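Local coordinates for protein dual function macrocyclase-peptidase POPB (Galerina marginata, PDB 5N4B) that cleaves peptide bonds after prolyl residues and macrocyclises a precursor peptide in the biosynthesis of the amanitin toxins, at residues Y326-T340 with R351-V365. The protein carries 1 engineered substitution. Sequence-based numbering, arbitrary orientation.
Sequences YIKTNLNAPQYKVIT and RDFIPEEKDAKLAQV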
loop_
_atom_site.group_PDB
_atom_site.type_symbol
_atom_site.label_atom_id
_atom_site.label_comp_id
_atom_site.label_asym_id
_atom_site.label_seq_id
_atom_site.Cartn_x
_atom_site.Cartn_y
_atom_site.Cartn_z
ATOM N N TYR A 326 14.754 -10.597 19.985
ATOM C CA TYR A 326 15.315 -9.542 19.145
ATOM C C TYR A 326 14.165 -8.809 18.469
ATOM O O TYR A 326 13.285 -9.453 17.861
ATOM C CB TYR A 326 16.219 -10.167 18.074
ATOM C CG TYR A 326 17.498 -10.774 18.569
ATOM C CD1 TYR A 326 17.496 -11.948 19.315
ATOM C CD2 TYR A 326 18.720 -10.199 18.290
ATOM C CE1 TYR A 326 18.702 -12.511 19.787
ATOM C CE2 TYR A 326 19.902 -10.725 18.748
ATOM C CZ TYR A 326 19.896 -11.883 19.474
ATOM O OH TYR A 326 21.051 -12.484 19.920
ATOM N N ILE A 327 14.155 -7.480 18.568
ATOM C CA ILE A 327 13.000 -6.674 18.214
ATOM C C ILE A 327 13.465 -5.466 17.436
ATOM O O ILE A 327 14.371 -4.738 17.885
ATOM C CB ILE A 327 12.232 -6.228 19.464
ATOM C CG1 ILE A 327 11.920 -7.442 20.359
ATOM C CG2 ILE A 327 10.962 -5.508 19.079
ATOM C CD1 ILE A 327 11.099 -7.131 21.644
ATOM N N LYS A 328 12.782 -5.178 16.324
ATOM C CA LYS A 328 12.985 -3.922 15.619
ATOM C C LYS A 328 12.073 -2.889 16.253
ATOM O O LYS A 328 10.882 -3.145 16.430
ATOM C CB LYS A 328 12.636 -4.067 14.145
ATOM C CG LYS A 328 12.862 -2.767 13.342
ATOM C CD LYS A 328 12.731 -2.913 11.820
ATOM C CE LYS A 328 11.358 -3.287 11.323
ATOM N NZ LYS A 328 10.362 -2.229 11.554
ATOM N N THR A 329 12.612 -1.749 16.631
ATOM C CA THR A 329 11.850 -0.760 17.392
ATOM C C THR A 329 12.304 0.640 17.058
ATOM O O THR A 329 13.450 0.860 16.661
ATOM C CB THR A 329 11.935 -1.013 18.920
ATOM O OG1 THR A 329 11.084 -0.113 19.638
ATOM C CG2 THR A 329 13.314 -0.745 19.425
ATOM N N ASN A 330 11.399 1.599 17.263
ATOM C CA ASN A 330 11.764 3.020 17.262
ATOM C C ASN A 330 11.738 3.655 18.660
ATOM O O ASN A 330 11.754 4.878 18.776
ATOM C CB ASN A 330 10.955 3.823 16.235
ATOM C CG ASN A 330 9.518 3.893 16.578
ATOM O OD1 ASN A 330 9.101 3.441 17.636
ATOM N ND2 ASN A 330 8.722 4.510 15.701
ATOM N N LEU A 331 11.729 2.820 19.721
ATOM C CA LEU A 331 11.807 3.334 21.097
ATOM C C LEU A 331 13.037 4.201 21.275
ATOM O O LEU A 331 14.171 3.715 21.151
ATOM C CB LEU A 331 11.845 2.145 22.064
ATOM C CG LEU A 331 12.130 2.489 23.516
ATOM C CD1 LEU A 331 11.032 3.316 24.017
ATOM C CD2 LEU A 331 12.242 1.229 24.340
ATOM N N ASN A 332 12.813 5.474 21.537
ATOM C CA ASN A 332 13.909 6.424 21.727
ATOM C C ASN A 332 14.859 6.431 20.547
ATOM O O ASN A 332 16.040 6.741 20.675
ATOM C CB ASN A 332 14.697 6.142 23.005
ATOM C CG ASN A 332 13.861 6.235 24.217
ATOM O OD1 ASN A 332 13.072 7.154 24.345
ATOM N ND2 ASN A 332 14.005 5.260 25.111
ATOM N N ALA A 333 14.323 6.197 19.338
ATOM C CA ALA A 333 15.126 5.929 18.139
ATOM C C ALA A 333 14.283 6.122 16.897
ATOM O O ALA A 333 13.830 5.162 16.279
ATOM C CB ALA A 333 15.721 4.528 18.186
ATOM N N PRO A 334 14.064 7.370 16.510
ATOM C CA PRO A 334 13.150 7.642 15.401
ATOM C C PRO A 334 13.557 7.042 14.088
ATOM O O PRO A 334 12.680 6.853 13.225
ATOM C CB PRO A 334 13.078 9.162 15.359
ATOM C CG PRO A 334 14.257 9.635 16.049
ATOM C CD PRO A 334 14.570 8.604 17.122
ATOM N N GLN A 335 14.829 6.674 13.877
ATOM C CA GLN A 335 15.264 6.009 12.658
ATOM C C GLN A 335 15.289 4.492 12.790
ATOM O O GLN A 335 15.718 3.799 11.849
ATOM C CB GLN A 335 16.646 6.512 12.254
ATOM C CG GLN A 335 16.690 7.967 11.899
ATOM C CD GLN A 335 16.341 8.267 10.509
ATOM O OE1 GLN A 335 15.587 7.587 9.852
ATOM N NE2 GLN A 335 16.919 9.369 10.015
ATOM N N TYR A 336 14.797 3.969 13.912
ATOM C CA TYR A 336 14.703 2.551 14.234
ATOM C C TYR A 336 16.058 1.931 14.571
ATOM O O TYR A 336 17.120 2.454 14.230
ATOM C CB TYR A 336 13.936 1.774 13.160
ATOM C CG TYR A 336 12.457 2.028 13.079
ATOM C CD1 TYR A 336 11.947 3.173 12.481
ATOM C CD2 TYR A 336 11.552 1.118 13.611
ATOM C CE1 TYR A 336 10.566 3.387 12.383
ATOM C CE2 TYR A 336 10.184 1.347 13.521
ATOM C CZ TYR A 336 9.719 2.480 12.907
ATOM O OH TYR A 336 8.348 2.764 12.784
ATOM N N LYS A 337 15.991 0.771 15.218
ATOM C CA LYS A 337 17.155 0.039 15.725
ATOM C C LYS A 337 16.699 -1.362 16.098
ATOM O O LYS A 337 15.514 -1.663 16.057
ATOM C CB LYS A 337 17.795 0.732 16.933
ATOM C CG LYS A 337 16.905 0.801 18.151
ATOM C CD LYS A 337 17.585 1.426 19.333
ATOM C CE LYS A 337 16.652 1.603 20.506
ATOM N NZ LYS A 337 17.438 2.145 21.688
ATOM N N VAL A 338 17.636 -2.227 16.436
ATOM C CA VAL A 338 17.317 -3.557 16.956
ATOM C C VAL A 338 17.712 -3.598 18.410
ATOM O O VAL A 338 18.882 -3.315 18.741
ATOM C CB VAL A 338 18.020 -4.697 16.202
ATOM C CG1 VAL A 338 17.643 -6.047 16.809
ATOM C CG2 VAL A 338 17.719 -4.670 14.719
ATOM N N ILE A 339 16.773 -3.996 19.261
ATOM C CA ILE A 339 17.029 -4.235 20.662
ATOM C C ILE A 339 16.886 -5.727 20.953
ATOM O O ILE A 339 16.301 -6.503 20.190
ATOM C CB ILE A 339 16.103 -3.415 21.598
ATOM C CG1 ILE A 339 14.648 -3.818 21.350
ATOM C CG2 ILE A 339 16.305 -1.924 21.416
ATOM C CD1 ILE A 339 13.698 -3.260 22.423
ATOM N N THR A 340 17.429 -6.136 22.100
ATOM C CA THR A 340 17.071 -7.396 22.718
ATOM C C THR A 340 16.351 -7.121 24.030
ATOM O O THR A 340 16.726 -6.213 24.776
ATOM C CB THR A 340 18.297 -8.276 22.956
ATOM O OG1 THR A 340 19.260 -7.606 23.814
ATOM C CG2 THR A 340 18.951 -8.691 21.627
ATOM N N ARG A 351 18.566 -3.947 25.773
ATOM C CA ARG A 351 19.870 -3.551 25.260
ATOM C C ARG A 351 19.787 -3.328 23.758
ATOM O O ARG A 351 18.993 -3.977 23.081
ATOM C CB ARG A 351 20.883 -4.672 25.551
ATOM C CG ARG A 351 21.291 -4.744 26.987
ATOM C CD ARG A 351 22.103 -6.001 27.267
ATOM N NE ARG A 351 22.702 -5.947 28.592
ATOM C CZ ARG A 351 23.326 -6.959 29.158
ATOM N NH1 ARG A 351 23.446 -8.135 28.537
ATOM N NH2 ARG A 351 23.899 -6.734 30.340
ATOM N N ASP A 352 20.612 -2.450 23.243
ATOM C CA ASP A 352 20.751 -2.247 21.803
ATOM C C ASP A 352 21.622 -3.341 21.234
ATOM O O ASP A 352 22.744 -3.564 21.710
ATOM C CB ASP A 352 21.390 -0.903 21.459
ATOM C CG ASP A 352 20.503 0.295 21.771
ATOM O OD1 ASP A 352 19.300 0.144 22.118
ATOM O OD2 ASP A 352 21.023 1.411 21.646
ATOM N N PHE A 353 21.147 -4.024 20.195
ATOM C CA PHE A 353 21.927 -5.011 19.460
ATOM C C PHE A 353 22.548 -4.413 18.211
ATOM O O PHE A 353 23.752 -4.581 17.967
ATOM C CB PHE A 353 21.052 -6.219 19.118
ATOM C CG PHE A 353 21.717 -7.258 18.244
ATOM C CD1 PHE A 353 22.793 -7.990 18.727
ATOM C CD2 PHE A 353 21.259 -7.548 16.978
ATOM C CE1 PHE A 353 23.407 -8.977 17.953
ATOM C CE2 PHE A 353 21.862 -8.504 16.198
ATOM C CZ PHE A 353 22.926 -9.221 16.659
ATOM N N ILE A 354 21.723 -3.726 17.405
ATOM C CA ILE A 354 22.194 -2.939 16.261
ATOM C C ILE A 354 21.747 -1.525 16.584
ATOM O O ILE A 354 20.538 -1.278 16.600
ATOM C CB ILE A 354 21.660 -3.449 14.919
ATOM C CG1 ILE A 354 22.235 -4.820 14.636
ATOM C CG2 ILE A 354 22.039 -2.432 13.816
ATOM C CD1 ILE A 354 21.566 -5.501 13.450
ATOM N N PRO A 355 22.640 -0.592 16.857
ATOM C CA PRO A 355 22.224 0.746 17.295
ATOM C C PRO A 355 21.548 1.515 16.182
ATOM O O PRO A 355 21.754 1.254 15.007
ATOM C CB PRO A 355 23.552 1.410 17.706
ATOM C CG PRO A 355 24.602 0.646 17.039
ATOM C CD PRO A 355 24.099 -0.775 16.889
ATOM N N GLU A 356 20.770 2.507 16.581
ATOM C CA GLU A 356 20.167 3.454 15.643
ATOM C C GLU A 356 21.229 4.168 14.836
ATOM O O GLU A 356 22.251 4.612 15.392
ATOM C CB GLU A 356 19.350 4.481 16.422
ATOM C CG GLU A 356 18.538 5.389 15.540
ATOM C CD GLU A 356 17.986 6.617 16.244
ATOM O OE1 GLU A 356 18.523 6.976 17.314
ATOM O OE2 GLU A 356 17.061 7.240 15.703
ATOM N N GLU A 357 20.951 4.355 13.557
ATOM C CA GLU A 357 21.761 5.220 12.696
ATOM C C GLU A 357 21.045 6.555 12.630
ATOM O O GLU A 357 19.859 6.593 12.284
ATOM C CB GLU A 357 21.864 4.604 11.316
ATOM C CG GLU A 357 22.733 3.410 11.272
ATOM C CD GLU A 357 24.202 3.723 11.537
ATOM O OE1 GLU A 357 24.669 4.791 11.098
ATOM O OE2 GLU A 357 24.877 2.915 12.203
ATOM N N LYS A 358 21.737 7.631 12.979
ATOM C CA LYS A 358 21.131 8.951 13.026
ATOM C C LYS A 358 20.473 9.297 11.708
ATOM O O LYS A 358 19.443 9.975 11.702
ATOM C CB LYS A 358 22.197 9.983 13.398
ATOM C CG LYS A 358 21.726 11.422 13.576
ATOM C CD LYS A 358 22.927 12.352 13.828
ATOM C CE LYS A 358 22.564 13.825 13.912
ATOM N NZ LYS A 358 21.611 14.078 15.004
ATOM N N ASP A 359 21.072 8.893 10.610
ATOM C CA ASP A 359 20.664 9.394 9.295
ATOM C C ASP A 359 20.361 8.269 8.295
ATOM O O ASP A 359 20.589 8.410 7.077
ATOM C CB ASP A 359 21.729 10.335 8.741
ATOM C CG ASP A 359 21.858 11.622 9.553
ATOM O OD1 ASP A 359 20.867 12.398 9.706
ATOM O OD2 ASP A 359 22.966 11.822 10.064
ATOM N N ALA A 360 19.939 7.107 8.784
ATOM C CA ALA A 360 19.406 6.112 7.872
ATOM C C ALA A 360 18.389 5.288 8.639
ATOM O O ALA A 360 18.679 4.820 9.736
ATOM C CB ALA A 360 20.476 5.185 7.322
ATOM N N LYS A 361 17.229 5.069 8.045
ATOM C CA LYS A 361 16.158 4.327 8.674
ATOM C C LYS A 361 16.409 2.841 8.515
ATOM O O LYS A 361 16.617 2.327 7.420
ATOM C CB LYS A 361 14.840 4.705 8.009
ATOM C CG LYS A 361 13.639 4.000 8.599
ATOM C CD LYS A 361 12.371 4.378 7.861
ATOM C CE LYS A 361 11.188 3.833 8.488
ATOM N NZ LYS A 361 10.004 4.109 7.612
ATOM N N LEU A 362 16.300 2.121 9.609
ATOM C CA LEU A 362 16.331 0.662 9.561
ATOM C C LEU A 362 14.928 0.209 9.164
ATOM O O LEU A 362 13.975 0.339 9.946
ATOM C CB LEU A 362 16.746 0.102 10.910
ATOM C CG LEU A 362 16.767 -1.427 11.010
ATOM C CD1 LEU A 362 17.817 -2.010 10.062
ATOM C CD2 LEU A 362 16.973 -1.874 12.417
ATOM N N ALA A 363 14.791 -0.302 7.956
ATOM C CA ALA A 363 13.477 -0.595 7.364
ATOM C C ALA A 363 13.027 -2.027 7.568
ATOM O O ALA A 363 11.820 -2.271 7.684
ATOM C CB ALA A 363 13.528 -0.304 5.861
ATOM N N GLN A 364 13.951 -2.978 7.577
ATOM C CA GLN A 364 13.609 -4.394 7.697
ATOM C C GLN A 364 14.807 -5.152 8.255
ATOM O O GLN A 364 15.954 -4.859 7.870
ATOM C CB GLN A 364 13.253 -4.946 6.312
ATOM C CG GLN A 364 12.663 -6.357 6.358
ATOM C CD GLN A 364 12.393 -7.012 5.008
ATOM O OE1 GLN A 364 12.714 -6.504 3.945
ATOM N NE2 GLN A 364 11.889 -8.218 5.070
ATOM N N VAL A 365 14.560 -6.152 9.102
ATOM C CA VAL A 365 15.606 -7.056 9.590
ATOM C C VAL A 365 15.006 -8.439 9.645
ATOM O O VAL A 365 13.972 -8.630 10.309
ATOM C CB VAL A 365 16.166 -6.687 10.981
ATOM C CG1 VAL A 365 17.267 -7.657 11.376
ATOM C CG2 VAL A 365 16.750 -5.303 11.027
HETATM O O HOH W 1 11.303 0.121 10.266
HETATM O O HOH W 2 17.650 8.647 19.257
HETATM O O HOH W 3 18.712 3.234 12.138
#
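Residues 337-340 and 351-354 pair antiparallel, V338 opposite I354 and T340 opposite R351, while the axis of strand 361-365 passes 8.4 Å from the axis of strand 326-329, running nearly antiparallel to it. The contact spans two successive four-stranded blades of the beta-propeller: the chain leaves the outermost strand of one and starts the next at 361. A classic beta bulge marks the corner, where V338 O accepts from both F353 N (2.8 Å) and I354 N, which reach it from the same face of its plane. F353, with CG anti to its backbone N (chi1 175°), lays its ring beside V338 CG1 and receives the edge of Y326 over one face, a T-shaped pair with planes at 89°; F373 of the next blade also meets both rings. Branched V338 suits the seam between blades, because its second methyl, CG2, is left to touch L362 CD2 (3.7 Å) and V365 CG2. The long K337 chain runs extended beyond CG until NZ meets the syn side of exposed D352 OD1 in a salt bridge of 2.8 Å. Two beta turns sharing A333 connect strand 326-329 to strand 337-340. Here E356, also extended, brings OE2 to Q335 N at 2.9 Å on the anti side of the carboxylate, while a water joins OE1 to N332 O. Q335 grips the 357-360 turn: its chain bends at chi2 (-85°), which carries NE2 to K358 O. Its backbone completes the join, Q335 O taking L362 N at 2.9 Å almost in line with the carbonyl bond.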